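Local coordinates for protein dehydroascorbate reductase (Chlamydomonas reinhardtii, PDB 5XFT) that probably catalyses the reduction of dehydroascorbate to ascorbate, oxidising two glutathione molecules to glutathione disulfide, at residues Ala30-Leu36 with Val79-Glu83; Phe107-Ile112 with Trp211-Ile215; Gly11-Lys17 with Glu41-Phe45. The contacts are given in a common frame with arbitrary orientation. Residue numbers count along the deposited sequence, not the author numbering.

Overall arrangement
Interactions 1 and 3 belong to the thioredoxin-like N-terminal domain, interaction 2 to the all-helical C-terminal domain. The segments of interactions 1 and 3 alternate along the chain, in the order G11-K17, A30-L36, E41-F45 and V79-E83: interaction 3 pairs strands 5-12 and 38-43, and interaction 1 packs helix 22-33 on helix 75-85. Their centres are about 22 Å apart. Interaction 2 opens after both have closed, joining helix 103-112 to the C-terminal end of the model. Its centre lies about 29 Å from that of interaction 1, on the opposite side of the chain's centre, and about 22 Å from that of interaction 3, which it touches where R213 packs on F45, linking the two GST domains.

Interaction 1: Ala30-Leu36 with Val79-Glu83; sequences AYEAKKL and VVHLE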
ATOM      1  N   ALA A  30       0.942   8.433  -0.660  1.00 23.24           N
ATOM      2  CA  ALA A  30       0.917   9.616   0.197  1.00 22.44           C
ATOM      3  C   ALA A  30       1.517  10.828  -0.508  1.00 24.70           C
ATOM      4  O   ALA A  30       0.956  11.927  -0.450  1.00 26.04           O
ATOM      5  CB  ALA A  30       1.657   9.334   1.502  1.00 15.81           C
ATOM      6  N   TYR A  31       2.656  10.650  -1.182  1.00 25.09           N
ATOM      7  CA  TYR A  31       3.270  11.770  -1.896  1.00 22.28           C
ATOM      8  C   TYR A  31       2.402  12.239  -3.059  1.00 30.27           C
ATOM      9  O   TYR A  31       2.289  13.446  -3.310  1.00 35.87           O
ATOM     10  CB  TYR A  31       4.663  11.376  -2.387  1.00 15.75           C
ATOM     11  CG  TYR A  31       5.742  11.646  -1.373  1.00  9.44           C
ATOM     12  CD1 TYR A  31       5.916  10.812  -0.276  1.00 11.88           C
ATOM     13  CD2 TYR A  31       6.580  12.743  -1.503  1.00 13.05           C
ATOM     14  CE1 TYR A  31       6.893  11.065   0.666  1.00 13.30           C
ATOM     15  CE2 TYR A  31       7.562  13.005  -0.570  1.00 16.27           C
ATOM     16  CZ  TYR A  31       7.716  12.166   0.513  1.00 17.17           C
ATOM     17  OH  TYR A  31       8.699  12.430   1.443  1.00 14.07           O
ATOM     18  N   GLU A  32       1.791  11.305  -3.788  1.00 30.10           N
ATOM     19  CA  GLU A  32       0.916  11.684  -4.892  1.00 26.12           C
ATOM     20  C   GLU A  32      -0.309  12.443  -4.394  1.00 30.50           C
ATOM     21  O   GLU A  32      -0.766  13.395  -5.042  1.00 30.96           O
ATOM     22  CB  GLU A  32       0.493  10.437  -5.665  1.00 23.35           C
ATOM     23  CG  GLU A  32       1.615   9.791  -6.452  1.00 24.97           C
ATOM     24  CD  GLU A  32       1.920  10.539  -7.733  1.00 29.70           C
ATOM     25  OE1 GLU A  32       1.024  11.262  -8.222  1.00 27.95           O
ATOM     26  OE2 GLU A  32       3.056  10.412  -8.246  1.00 30.99           O
ATOM     27  N   ALA A  33      -0.856  12.031  -3.246  1.00 23.98           N
ATOM     28  CA  ALA A  33      -2.061  12.664  -2.721  1.00 25.05           C
ATOM     29  C   ALA A  33      -1.814  14.118  -2.342  1.00 29.25           C
ATOM     30  O   ALA A  33      -2.699  14.964  -2.522  1.00 32.53           O
ATOM     31  CB  ALA A  33      -2.583  11.885  -1.514  1.00 20.74           C
ATOM     32  N   LYS A  34      -0.630  14.424  -1.819  1.00 23.96           N
ATOM     33  CA  LYS A  34      -0.241  15.789  -1.505  1.00 19.76           C
ATOM     34  C   LYS A  34       0.438  16.500  -2.668  1.00 21.59           C
ATOM     35  O   LYS A  34       0.953  17.607  -2.480  1.00 26.39           O
ATOM     36  CB  LYS A  34       0.677  15.808  -0.282  1.00 18.32           C
ATOM     37  CG  LYS A  34       0.035  15.246   0.965  1.00 19.61           C
ATOM     38  CD  LYS A  34       1.061  14.892   2.025  1.00 22.88           C
ATOM     39  CE  LYS A  34       0.522  15.193   3.418  1.00 26.75           C
ATOM     40  NZ  LYS A  34      -0.024  16.580   3.499  1.00 36.49           N
ATOM     41  N   LYS A  35       0.453  15.890  -3.855  1.00 30.55           N
ATOM     42  CA  LYS A  35       1.048  16.487  -5.055  1.00 34.69           C
ATOM     43  C   LYS A  35       2.475  16.969  -4.803  1.00 35.14           C
ATOM     44  O   LYS A  35       2.942  17.922  -5.430  1.00 33.18           O
ATOM     45  CB  LYS A  35       0.181  17.626  -5.592  1.00 41.33           C
ATOM     46  CG  LYS A  35      -1.285  17.263  -5.716  1.00 49.02           C
ATOM     47  CD  LYS A  35      -1.976  18.050  -6.819  1.00 56.54           C
ATOM     48  CE  LYS A  35      -3.486  17.989  -6.640  1.00 62.29           C
ATOM     49  NZ  LYS A  35      -3.993  16.596  -6.858  1.00 63.96           N
ATOM     50  N   LEU A  36       3.179  16.319  -3.856  1.00 37.76           N
ATOM     51  CA  LEU A  36       4.571  16.650  -3.595  1.00 29.53           C
ATOM     52  C   LEU A  36       5.469  15.951  -4.611  1.00 34.06           C
ATOM     53  O   LEU A  36       5.251  14.779  -4.930  1.00 43.37           O
ATOM     54  CB  LEU A  36       4.972  16.238  -2.184  1.00 25.87           C
ATOM     55  CG  LEU A  36       4.330  17.057  -1.070  1.00 24.87           C
ATOM     56  CD1 LEU A  36       4.408  16.312   0.245  1.00 25.03           C
ATOM     57  CD2 LEU A  36       5.023  18.398  -0.961  1.00 23.35           C
ATOM     58  N   VAL A  79       4.953   8.657   6.781  1.00 23.60           N
ATOM     59  CA  VAL A  79       3.710   9.361   6.463  1.00 27.66           C
ATOM     60  C   VAL A  79       3.330  10.329   7.575  1.00 25.43           C
ATOM     61  O   VAL A  79       2.702  11.365   7.312  1.00 22.22           O
ATOM     62  CB  VAL A  79       2.558   8.383   6.159  1.00 25.26           C
ATOM     63  CG1 VAL A  79       2.881   7.543   4.923  1.00  5.42           C
ATOM     64  CG2 VAL A  79       2.239   7.517   7.374  1.00 20.33           C
ATOM     65  N   VAL A  80       3.703  10.034   8.825  1.00 25.93           N
ATOM     66  CA  VAL A  80       3.385  10.967   9.905  1.00 29.22           C
ATOM     67  C   VAL A  80       4.285  12.197   9.838  1.00 26.97           C
ATOM     68  O   VAL A  80       3.820  13.334   9.987  1.00 25.02           O
ATOM     69  CB  VAL A  80       3.479  10.259  11.266  1.00 39.10           C
ATOM     70  CG1 VAL A  80       3.312  11.259  12.396  1.00 46.14           C
ATOM     71  CG2 VAL A  80       2.421   9.179  11.356  1.00 38.87           C
ATOM     72  N   HIS A  81       5.585  11.990   9.616  1.00 30.95           N
ATOM     73  CA  HIS A  81       6.489  13.104   9.341  1.00 28.64           C
ATOM     74  C   HIS A  81       5.989  13.928   8.160  1.00 23.23           C
ATOM     75  O   HIS A  81       6.045  15.165   8.171  1.00 21.98           O
ATOM     76  CB  HIS A  81       7.894  12.557   9.066  1.00 30.10           C
ATOM     77  CG  HIS A  81       8.822  13.545   8.436  1.00 32.83           C
ATOM     78  ND1 HIS A  81       9.767  14.242   9.157  1.00 32.61           N
ATOM     79  CD2 HIS A  81       8.960  13.946   7.149  1.00 31.70           C
ATOM     80  CE1 HIS A  81      10.443  15.034   8.344  1.00 26.74           C
ATOM     81  NE2 HIS A  81       9.971  14.876   7.120  1.00 28.56           N
ATOM     82  N   LEU A  82       5.493  13.248   7.133  1.00 19.82           N
ATOM     83  CA  LEU A  82       4.934  13.923   5.974  1.00 20.36           C
ATOM     84  C   LEU A  82       3.781  14.826   6.382  1.00 27.21           C
ATOM     85  O   LEU A  82       3.731  15.998   5.996  1.00 24.29           O
ATOM     86  CB  LEU A  82       4.484  12.881   4.952  1.00 27.81           C
ATOM     87  CG  LEU A  82       3.939  13.389   3.622  1.00 43.80           C
ATOM     88  CD1 LEU A  82       5.017  14.155   2.883  1.00 47.64           C
ATOM     89  CD2 LEU A  82       3.433  12.235   2.781  1.00 44.62           C
ATOM     90  N   GLU A  83       2.850  14.302   7.187  1.00 32.99           N
ATOM     91  CA  GLU A  83       1.696  15.100   7.586  1.00 31.70           C
ATOM     92  C   GLU A  83       2.088  16.261   8.494  1.00 37.91           C
ATOM     93  O   GLU A  83       1.431  17.309   8.478  1.00 43.86           O
ATOM     94  CB  GLU A  83       0.664  14.208   8.271  1.00 30.18           C
ATOM     95  CG  GLU A  83      -0.753  14.779   8.257  1.00 36.33           C
ATOM     96  CD  GLU A  83      -1.431  14.634   6.918  1.00 43.15           C
ATOM     97  OE1 GLU A  83      -1.079  13.690   6.191  1.00 45.49           O
ATOM     98  OE2 GLU A  83      -2.321  15.454   6.609  1.00 53.31           O
TER
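This is a helix-helix packing contact, mainly apolar, between the C-terminal end of helix 22-33 and the middle of helix 75-85 in the N-terminal domain. L82 is its centre. With chi1 t and chi2 p, its side chain reaches into a pocket formed by A30, Y31, K34 and L36: CD2 of L82 lies 3.6 Å from CB of A30, while CD1 of L82 is 3.5 Å from CD1 of L36 and sits over one face of the Y31 ring, 4.1 Å from its CZ. The small side chain of A30 lets the backbones come close, its CA 6.9 Å from that of V79, and CB of A30 also meets CG1 of V79 at 4.1 Å.

In the thioredoxin-like fold of GST N-terminal domains, these two helices pack side by side on the sheet; Y31 accordingly also touches T5 and I7 of strand 5-12. Helix 22-33 ends in a Schellman motif, with N of L36 bonded to O of Y31 (3.1 Å) and N of K35 to O of E32 (3.0 Å). K35, at positive phi, is the C-prime residue, and the turn brings L36 back against L82.

K34 contributes chiefly through its aliphatic chain, CD lying 3.6 Å from CG of L82. Its ammonium group is near E83, NZ to OE2 4.0 Å, too far for a salt bridge. Both charges are satisfied by the chain that follows helix 75-85: NZ of K34 donates to the carbonyls of H86 and P89, and OE2 of E83 bonds N of L91 and OG of S90.

Interaction 2: Phe107-Ile112 with Trp211-Ile215; sequences FRAILI and WERHI
The last turns of helix 103-112 meet the C-terminal end of the model through an aromatic and aliphatic cluster built round W211. Residues 107-111 are helical, with N of L111 bonded to O of F107 (3.0 Å) and N of I112 to O of R108 (2.9 Å); I112 has phi/psi -131/24. In 211-215 the chain leaves helix 204-212 in a turn, R213 at -55/-12 and H214 at -134/-3, with N of H214 bonded to O of W211 (2.8 Å). The backbones are nearest at I112 and I215, CA to CA 6.6 Å.

With its CA-CB bond pointing toward helix 103-112, W211 (chi1 -78°, m; chi2 101°) packs its indole against F107 and L111. F107, with chi1 147° between wells and chi2 66°, turns a ring edge to the indole face in an offset edge-to-face pair: the six-membered ring centroids are 5.3 Å apart, planes at 71°, and CE2 of F107 is 3.7 Å from CZ2 of W211. L111 (m, t) makes a CH-pi contact, CD1 4.1 Å from the centroid of the W211 six-membered ring, 24° off the normal. R108 and I112 line the indole edge, CG of R108 4.0 Å from CH2 of W211 and CD1 of I112 4.2 Å from CZ3 of W211. I112 and I215 both adopt p, t rotamers, their CG2 atoms 3.4 Å apart; CG2 of I215 also lies 3.5 Å from O of L111.

In the helical C-terminal domain characteristic of GSTs, helix 153-173 completes the cluster: H164 ND1 hydrogen-bonds NE1 of W211, A168 and L169 touch F107, and F172 touches I215.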
ATOM      1  N   PHE A 107      -4.769 -12.229   4.968  1.00 24.05           N
ATOM      2  CA  PHE A 107      -4.569 -12.557   3.562  1.00 30.25           C
ATOM      3  C   PHE A 107      -3.239 -13.266   3.338  1.00 28.34           C
ATOM      4  O   PHE A 107      -3.150 -14.210   2.536  1.00 28.89           O
ATOM      5  CB  PHE A 107      -4.685 -11.269   2.743  1.00 41.68           C
ATOM      6  CG  PHE A 107      -3.810 -11.228   1.545  1.00 57.92           C
ATOM      7  CD1 PHE A 107      -4.027 -12.096   0.486  1.00 67.38           C
ATOM      8  CD2 PHE A 107      -2.796 -10.290   1.459  1.00 61.97           C
ATOM      9  CE1 PHE A 107      -3.231 -12.052  -0.621  1.00 68.58           C
ATOM     10  CE2 PHE A 107      -1.997 -10.230   0.354  1.00 65.27           C
ATOM     11  CZ  PHE A 107      -2.211 -11.112  -0.693  1.00 65.86           C
ATOM     12  N   ARG A 108      -2.205 -12.845   4.054  1.00 32.93           N
ATOM     13  CA  ARG A 108      -0.927 -13.530   3.965  1.00 34.02           C
ATOM     14  C   ARG A 108      -1.004 -14.921   4.581  1.00 33.09           C
ATOM     15  O   ARG A 108      -0.513 -15.886   3.990  1.00 36.06           O
ATOM     16  CB  ARG A 108       0.165 -12.701   4.638  1.00 31.41           C
ATOM     17  CG  ARG A 108       1.499 -13.419   4.711  1.00 34.64           C
ATOM     18  CD  ARG A 108       2.517 -12.599   5.454  1.00 40.40           C
ATOM     19  NE  ARG A 108       2.095 -12.348   6.823  1.00 48.16           N
ATOM     20  CZ  ARG A 108       2.713 -11.518   7.653  1.00 46.21           C
ATOM     21  NH1 ARG A 108       3.784 -10.844   7.251  1.00 43.40           N
ATOM     22  NH2 ARG A 108       2.248 -11.357   8.883  1.00 46.62           N
ATOM     23  N   ALA A 109      -1.618 -15.048   5.761  1.00 24.62           N
ATOM     24  CA  ALA A 109      -1.740 -16.362   6.381  1.00 20.33           C
ATOM     25  C   ALA A 109      -2.527 -17.315   5.495  1.00 24.48           C
ATOM     26  O   ALA A 109      -2.336 -18.535   5.564  1.00 30.35           O
ATOM     27  CB  ALA A 109      -2.401 -16.240   7.755  1.00 18.35           C
ATOM     28  N   ILE A 110      -3.419 -16.775   4.666  1.00 20.02           N
ATOM     29  CA  ILE A 110      -4.120 -17.590   3.686  1.00 25.31           C
ATOM     30  C   ILE A 110      -3.162 -18.033   2.589  1.00 30.42           C
ATOM     31  O   ILE A 110      -3.137 -19.208   2.203  1.00 33.83           O
ATOM     32  CB  ILE A 110      -5.319 -16.815   3.113  1.00 29.71           C
ATOM     33  CG1 ILE A 110      -6.400 -16.638   4.182  1.00 19.15           C
ATOM     34  CG2 ILE A 110      -5.864 -17.506   1.858  1.00 29.39           C
ATOM     35  CD1 ILE A 110      -7.467 -15.668   3.788  1.00 21.41           C
ATOM     36  N   LEU A 111      -2.344 -17.106   2.079  1.00 24.90           N
ATOM     37  CA  LEU A 111      -1.483 -17.470   0.955  1.00 25.37           C
ATOM     38  C   LEU A 111      -0.392 -18.452   1.364  1.00 34.02           C
ATOM     39  O   LEU A 111      -0.119 -19.413   0.636  1.00 38.66           O
ATOM     40  CB  LEU A 111      -0.860 -16.228   0.322  1.00 27.24           C
ATOM     41  CG  LEU A 111      -1.700 -15.484  -0.722  1.00 37.93           C
ATOM     42  CD1 LEU A 111      -0.847 -14.451  -1.456  1.00 39.73           C
ATOM     43  CD2 LEU A 111      -2.353 -16.447  -1.707  1.00 37.12           C
ATOM     44  N   ILE A 112       0.250 -18.234   2.512  1.00 44.03           N
ATOM     45  CA  ILE A 112       1.495 -18.935   2.813  1.00 46.39           C
ATOM     46  C   ILE A 112       1.484 -19.555   4.206  1.00 47.60           C
ATOM     47  O   ILE A 112       2.544 -19.814   4.785  1.00 55.44           O
ATOM     48  CB  ILE A 112       2.702 -17.989   2.654  1.00 43.87           C
ATOM     49  CG1 ILE A 112       2.640 -16.845   3.662  1.00 40.90           C
ATOM     50  CG2 ILE A 112       2.763 -17.407   1.255  1.00 44.07           C
ATOM     51  CD1 ILE A 112       3.777 -15.854   3.507  1.00 36.87           C
ATOM     52  N   TRP A 211       4.761 -12.497  -4.891  1.00 25.83           N
ATOM     53  CA  TRP A 211       4.300 -13.535  -3.976  1.00 26.10           C
ATOM     54  C   TRP A 211       4.790 -14.930  -4.362  1.00 32.37           C
ATOM     55  O   TRP A 211       4.989 -15.772  -3.477  1.00 32.51           O
ATOM     56  CB  TRP A 211       2.777 -13.497  -3.891  1.00 26.22           C
ATOM     57  CG  TRP A 211       2.309 -12.386  -3.019  1.00 25.88           C
ATOM     58  CD1 TRP A 211       1.814 -11.172  -3.412  1.00 27.35           C
ATOM     59  CD2 TRP A 211       2.330 -12.371  -1.592  1.00 25.13           C
ATOM     60  NE1 TRP A 211       1.503 -10.408  -2.305  1.00 26.55           N
ATOM     61  CE2 TRP A 211       1.816 -11.122  -1.176  1.00 26.69           C
ATOM     62  CE3 TRP A 211       2.727 -13.296  -0.620  1.00 26.69           C
ATOM     63  CZ2 TRP A 211       1.689 -10.779   0.169  1.00 26.06           C
ATOM     64  CZ3 TRP A 211       2.595 -12.958   0.714  1.00 28.59           C
ATOM     65  CH2 TRP A 211       2.079 -11.708   1.097  1.00 28.28           C
ATOM     66  N   GLU A 212       4.995 -15.190  -5.657  1.00 38.13           N
ATOM     67  CA  GLU A 212       5.610 -16.441  -6.098  1.00 41.26           C
ATOM     68  C   GLU A 212       6.958 -16.663  -5.431  1.00 40.57           C
ATOM     69  O   GLU A 212       7.348 -17.811  -5.190  1.00 40.16           O
ATOM     70  CB  GLU A 212       5.771 -16.442  -7.618  1.00 39.53           C
ATOM     71  CG  GLU A 212       4.617 -17.086  -8.362  1.00 43.56           C
ATOM     72  CD  GLU A 212       4.624 -16.768  -9.845  1.00 46.66           C
ATOM     73  OE1 GLU A 212       3.813 -17.375 -10.578  1.00 49.87           O
ATOM     74  OE2 GLU A 212       5.426 -15.910 -10.276  1.00 47.32           O
ATOM     75  N   ARG A 213       7.675 -15.579  -5.121  1.00 45.76           N
ATOM     76  CA  ARG A 213       8.909 -15.643  -4.344  1.00 51.42           C
ATOM     77  C   ARG A 213       8.725 -16.357  -3.008  1.00 50.85           C
ATOM     78  O   ARG A 213       9.723 -16.687  -2.365  1.00 53.56           O
ATOM     79  CB  ARG A 213       9.449 -14.217  -4.123  1.00 56.93           C
ATOM     80  CG  ARG A 213      10.933 -14.081  -3.782  1.00 55.42           C
ATOM     81  CD  ARG A 213      11.310 -12.600  -3.601  1.00 57.07           C
ATOM     82  NE  ARG A 213      12.617 -12.448  -2.967  1.00 64.86           N
ATOM     83  CZ  ARG A 213      12.847 -11.659  -1.916  1.00 62.32           C
ATOM     84  NH1 ARG A 213      11.861 -10.943  -1.389  1.00 60.54           N
ATOM     85  NH2 ARG A 213      14.058 -11.573  -1.382  1.00 58.73           N
ATOM     86  N   HIS A 214       7.481 -16.616  -2.578  1.00 56.62           N
ATOM     87  CA  HIS A 214       7.222 -17.336  -1.335  1.00 57.05           C
ATOM     88  C   HIS A 214       6.178 -18.439  -1.453  1.00 59.56           C
ATOM     89  O   HIS A 214       5.923 -19.127  -0.458  1.00 59.52           O
ATOM     90  CB  HIS A 214       6.797 -16.357  -0.231  1.00 55.31           C
ATOM     91  CG  HIS A 214       7.744 -15.214  -0.061  1.00 51.95           C
ATOM     92  ND1 HIS A 214       9.045 -15.384   0.360  1.00 49.08           N
ATOM     93  CD2 HIS A 214       7.593 -13.887  -0.290  1.00 52.89           C
ATOM     94  CE1 HIS A 214       9.651 -14.210   0.398  1.00 52.23           C
ATOM     95  NE2 HIS A 214       8.791 -13.285   0.008  1.00 53.95           N
ATOM     96  N   ILE A 215       5.557 -18.614  -2.615  1.00 63.09           N
ATOM     97  CA  ILE A 215       4.751 -19.794  -2.906  1.00 62.82           C
ATOM     98  C   ILE A 215       5.089 -20.286  -4.304  1.00 62.81           C
ATOM     99  O   ILE A 215       5.967 -21.129  -4.478  1.00 63.49           O
ATOM    100  CB  ILE A 215       3.240 -19.519  -2.776  1.00 65.48           C
ATOM    101  CG1 ILE A 215       2.873 -18.174  -3.399  1.00 62.93           C
ATOM    102  CG2 ILE A 215       2.801 -19.615  -1.336  1.00 71.33           C
ATOM    103  CD1 ILE A 215       1.448 -17.830  -3.329  1.00 62.11           C
TER

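Interaction 3: Gly11-Lys17 with Glu41-Phe45; sequences GDPAKNK and EYIDF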
ATOM      1  N   GLY A  11      12.235  -2.211  -6.613  1.00 17.73           N
ATOM      2  CA  GLY A  11      12.110  -2.042  -8.040  1.00 21.53           C
ATOM      3  C   GLY A  11      13.137  -2.839  -8.809  1.00 23.57           C
ATOM      4  O   GLY A  11      13.838  -3.688  -8.260  1.00 24.85           O
ATOM      5  N   ASP A  12      13.195  -2.564 -10.108  1.00 26.60           N
ATOM      6  CA  ASP A  12      14.208  -3.135 -10.996  1.00 21.34           C
ATOM      7  C   ASP A  12      15.033  -1.997 -11.573  1.00 19.96           C
ATOM      8  O   ASP A  12      14.627  -1.383 -12.574  1.00 20.59           O
ATOM      9  CB  ASP A  12      13.564  -3.945 -12.115  1.00 26.23           C
ATOM     10  CG  ASP A  12      14.577  -4.734 -12.916  1.00 38.32           C
ATOM     11  OD1 ASP A  12      15.748  -4.306 -13.005  1.00 43.65           O
ATOM     12  OD2 ASP A  12      14.201  -5.791 -13.460  1.00 38.26           O
ATOM     13  N   PRO A  13      16.197  -1.688 -10.998  1.00 24.63           N
ATOM     14  CA  PRO A  13      16.973  -0.545 -11.505  1.00 27.12           C
ATOM     15  C   PRO A  13      17.397  -0.715 -12.954  1.00 36.75           C
ATOM     16  O   PRO A  13      17.494   0.278 -13.686  1.00 38.41           O
ATOM     17  CB  PRO A  13      18.184  -0.493 -10.562  1.00 23.36           C
ATOM     18  CG  PRO A  13      17.879  -1.455  -9.439  1.00 17.02           C
ATOM     19  CD  PRO A  13      16.947  -2.465  -9.999  1.00 18.75           C
ATOM     20  N   ALA A  14      17.629  -1.952 -13.397  1.00 41.72           N
ATOM     21  CA  ALA A  14      18.031  -2.210 -14.772  1.00 44.34           C
ATOM     22  C   ALA A  14      16.917  -1.952 -15.776  1.00 43.41           C
ATOM     23  O   ALA A  14      17.193  -1.899 -16.977  1.00 51.06           O
ATOM     24  CB  ALA A  14      18.525  -3.651 -14.913  1.00 42.89           C
ATOM     25  N   LYS A  15      15.674  -1.794 -15.326  1.00 44.01           N
ATOM     26  CA  LYS A  15      14.567  -1.519 -16.232  1.00 39.93           C
ATOM     27  C   LYS A  15      13.778  -0.281 -15.832  1.00 48.55           C
ATOM     28  O   LYS A  15      12.747   0.004 -16.453  1.00 49.65           O
ATOM     29  CB  LYS A  15      13.638  -2.733 -16.318  1.00 28.50           C
ATOM     30  CG  LYS A  15      14.300  -3.919 -16.979  1.00 37.39           C
ATOM     31  CD  LYS A  15      13.704  -5.241 -16.528  1.00 42.98           C
ATOM     32  CE  LYS A  15      12.301  -5.447 -17.058  1.00 44.77           C
ATOM     33  NZ  LYS A  15      11.895  -6.874 -16.922  1.00 44.95           N
ATOM     34  N   ASN A  16      14.241   0.465 -14.827  1.00 63.22           N
ATOM     35  CA  ASN A  16      13.525   1.635 -14.314  1.00 66.35           C
ATOM     36  C   ASN A  16      12.069   1.287 -14.007  1.00 59.35           C
ATOM     37  O   ASN A  16      11.144   2.045 -14.308  1.00 64.00           O
ATOM     38  CB  ASN A  16      13.625   2.808 -15.292  1.00 77.81           C
ATOM     39  CG  ASN A  16      13.571   4.155 -14.598  1.00 88.37           C
ATOM     40  OD1 ASN A  16      12.613   4.914 -14.755  1.00 93.51           O
ATOM     41  ND2 ASN A  16      14.606   4.459 -13.821  1.00 93.81           N
ATOM     42  N   LYS A  17      11.866   0.120 -13.398  1.00 47.17           N
ATOM     43  CA  LYS A  17      10.540  -0.456 -13.218  1.00 44.24           C
ATOM     44  C   LYS A  17      10.212  -0.588 -11.735  1.00 40.59           C
ATOM     45  O   LYS A  17      10.950  -1.240 -10.984  1.00 32.68           O
ATOM     46  CB  LYS A  17      10.451  -1.824 -13.902  1.00 35.92           C
ATOM     47  CG  LYS A  17       9.071  -2.436 -13.861  1.00 36.88           C
ATOM     48  CD  LYS A  17       9.098  -3.875 -14.331  1.00 41.21           C
ATOM     49  CE  LYS A  17       7.706  -4.482 -14.293  1.00 43.78           C
ATOM     50  NZ  LYS A  17       7.728  -5.929 -14.647  1.00 46.05           N
ATOM     51  N   GLU A  41      14.093   5.882  -6.420  1.00 17.13           N
ATOM     52  CA  GLU A  41      15.296   5.087  -6.593  1.00  8.19           C
ATOM     53  C   GLU A  41      14.929   3.639  -6.303  1.00 12.94           C
ATOM     54  O   GLU A  41      14.355   3.344  -5.249  1.00 21.95           O
ATOM     55  CB  GLU A  41      16.405   5.574  -5.661  1.00 11.25           C
ATOM     56  CG  GLU A  41      17.804   5.391  -6.207  1.00 24.32           C
ATOM     57  CD  GLU A  41      18.133   6.391  -7.284  1.00 31.55           C
ATOM     58  OE1 GLU A  41      18.398   5.943  -8.413  1.00 38.78           O
ATOM     59  OE2 GLU A  41      18.108   7.610  -7.008  1.00 36.72           O
ATOM     60  N   TYR A  42      15.226   2.747  -7.242  1.00 16.10           N
ATOM     61  CA  TYR A  42      14.795   1.359  -7.149  1.00 14.89           C
ATOM     62  C   TYR A  42      15.864   0.516  -6.478  1.00 16.73           C
ATOM     63  O   TYR A  42      17.036   0.559  -6.866  1.00 10.76           O
ATOM     64  CB  TYR A  42      14.481   0.794  -8.530  1.00 20.00           C
ATOM     65  CG  TYR A  42      13.416   1.572  -9.230  1.00 23.41           C
ATOM     66  CD1 TYR A  42      12.135   1.618  -8.719  1.00 19.17           C
ATOM     67  CD2 TYR A  42      13.690   2.284 -10.390  1.00 30.37           C
ATOM     68  CE1 TYR A  42      11.150   2.332  -9.344  1.00 21.33           C
ATOM     69  CE2 TYR A  42      12.701   3.012 -11.025  1.00 28.39           C
ATOM     70  CZ  TYR A  42      11.432   3.029 -10.493  1.00 26.46           C
ATOM     71  OH  TYR A  42      10.433   3.746 -11.109  1.00 35.13           O
ATOM     72  N   ILE A  43      15.457  -0.244  -5.470  1.00 20.29           N
ATOM     73  CA  ILE A  43      16.327  -1.206  -4.812  1.00 13.77           C
ATOM     74  C   ILE A  43      16.002  -2.580  -5.379  1.00 14.61           C
ATOM     75  O   ILE A  43      14.841  -3.014  -5.363  1.00  5.36           O
ATOM     76  CB  ILE A  43      16.150  -1.185  -3.287  1.00 12.55           C
ATOM     77  CG1 ILE A  43      16.385   0.221  -2.720  1.00  9.94           C
ATOM     78  CG2 ILE A  43      17.062  -2.219  -2.642  1.00  5.38           C
ATOM     79  CD1 ILE A  43      17.821   0.674  -2.733  1.00  6.38           C
ATOM     80  N   ASP A  44      17.021  -3.250  -5.895  1.00 12.91           N
ATOM     81  CA  ASP A  44      16.900  -4.633  -6.323  1.00 22.48           C
ATOM     82  C   ASP A  44      17.108  -5.529  -5.108  1.00 22.48           C
ATOM     83  O   ASP A  44      18.198  -5.547  -4.530  1.00 23.11           O
ATOM     84  CB  ASP A  44      17.919  -4.916  -7.430  1.00 30.36           C
ATOM     85  CG  ASP A  44      18.092  -6.397  -7.730  1.00 31.62           C
ATOM     86  OD1 ASP A  44      19.153  -6.748  -8.285  1.00 34.74           O
ATOM     87  OD2 ASP A  44      17.194  -7.206  -7.414  1.00 31.83           O
ATOM     88  N   PHE A  45      16.060  -6.262  -4.715  1.00 28.44           N
ATOM     89  CA  PHE A  45      16.124  -7.080  -3.508  1.00 36.95           C
ATOM     90  C   PHE A  45      17.165  -8.185  -3.604  1.00 45.98           C
ATOM     91  O   PHE A  45      17.559  -8.738  -2.572  1.00 50.70           O
ATOM     92  CB  PHE A  45      14.757  -7.692  -3.199  1.00 38.65           C
ATOM     93  CG  PHE A  45      13.829  -6.770  -2.466  1.00 36.78           C
ATOM     94  CD1 PHE A  45      14.226  -5.485  -2.131  1.00 27.93           C
ATOM     95  CD2 PHE A  45      12.552  -7.191  -2.110  1.00 39.65           C
ATOM     96  CE1 PHE A  45      13.365  -4.635  -1.460  1.00 29.75           C
ATOM     97  CE2 PHE A  45      11.684  -6.348  -1.436  1.00 28.31           C
ATOM     98  CZ  PHE A  45      12.092  -5.068  -1.111  1.00 28.72           C
TER
HETATM   99  O   HOH W   1      13.882  -6.214  -6.497  1.00 23.95           O
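Y42, G11 and P13 carry most of this contact, at the edge of the thioredoxin-like sheet where strand 5-12 runs parallel to strand 38-43; helix 22-33 lies between them in sequence, as in a beta-alpha-beta unit. N of G11 donates to O of I43 (3.0 Å, 174°), extending the parallel pairing that V9 makes with E41 and I43.

The Y42 side chain (chi1 m) lies across the turn that follows strand 5-12. Its CD1 is 3.7 Å from CA of G11, where a CB would clash, so glycine makes room for the ring. CE2 of Y42 approaches C of N16 (3.5 Å), and N of K17 lies over one ring face. The turn joins strand 5-12 to 17-18 in a beta hairpin, N of D12 bonded to O of K17 (2.7 Å) and N of K17 to O of D12 (3.2 Å), with N16 and K17 opposite D12 in a G1 beta bulge.

P13 rests its ring against 41-45, CG 3.4 Å from O of Y42 and CD 3.7 Å from CB of D44. Beyond the direct pairing, a water donates to O of G11 (3.1 Å) and accepts from N of F45 (2.8 Å).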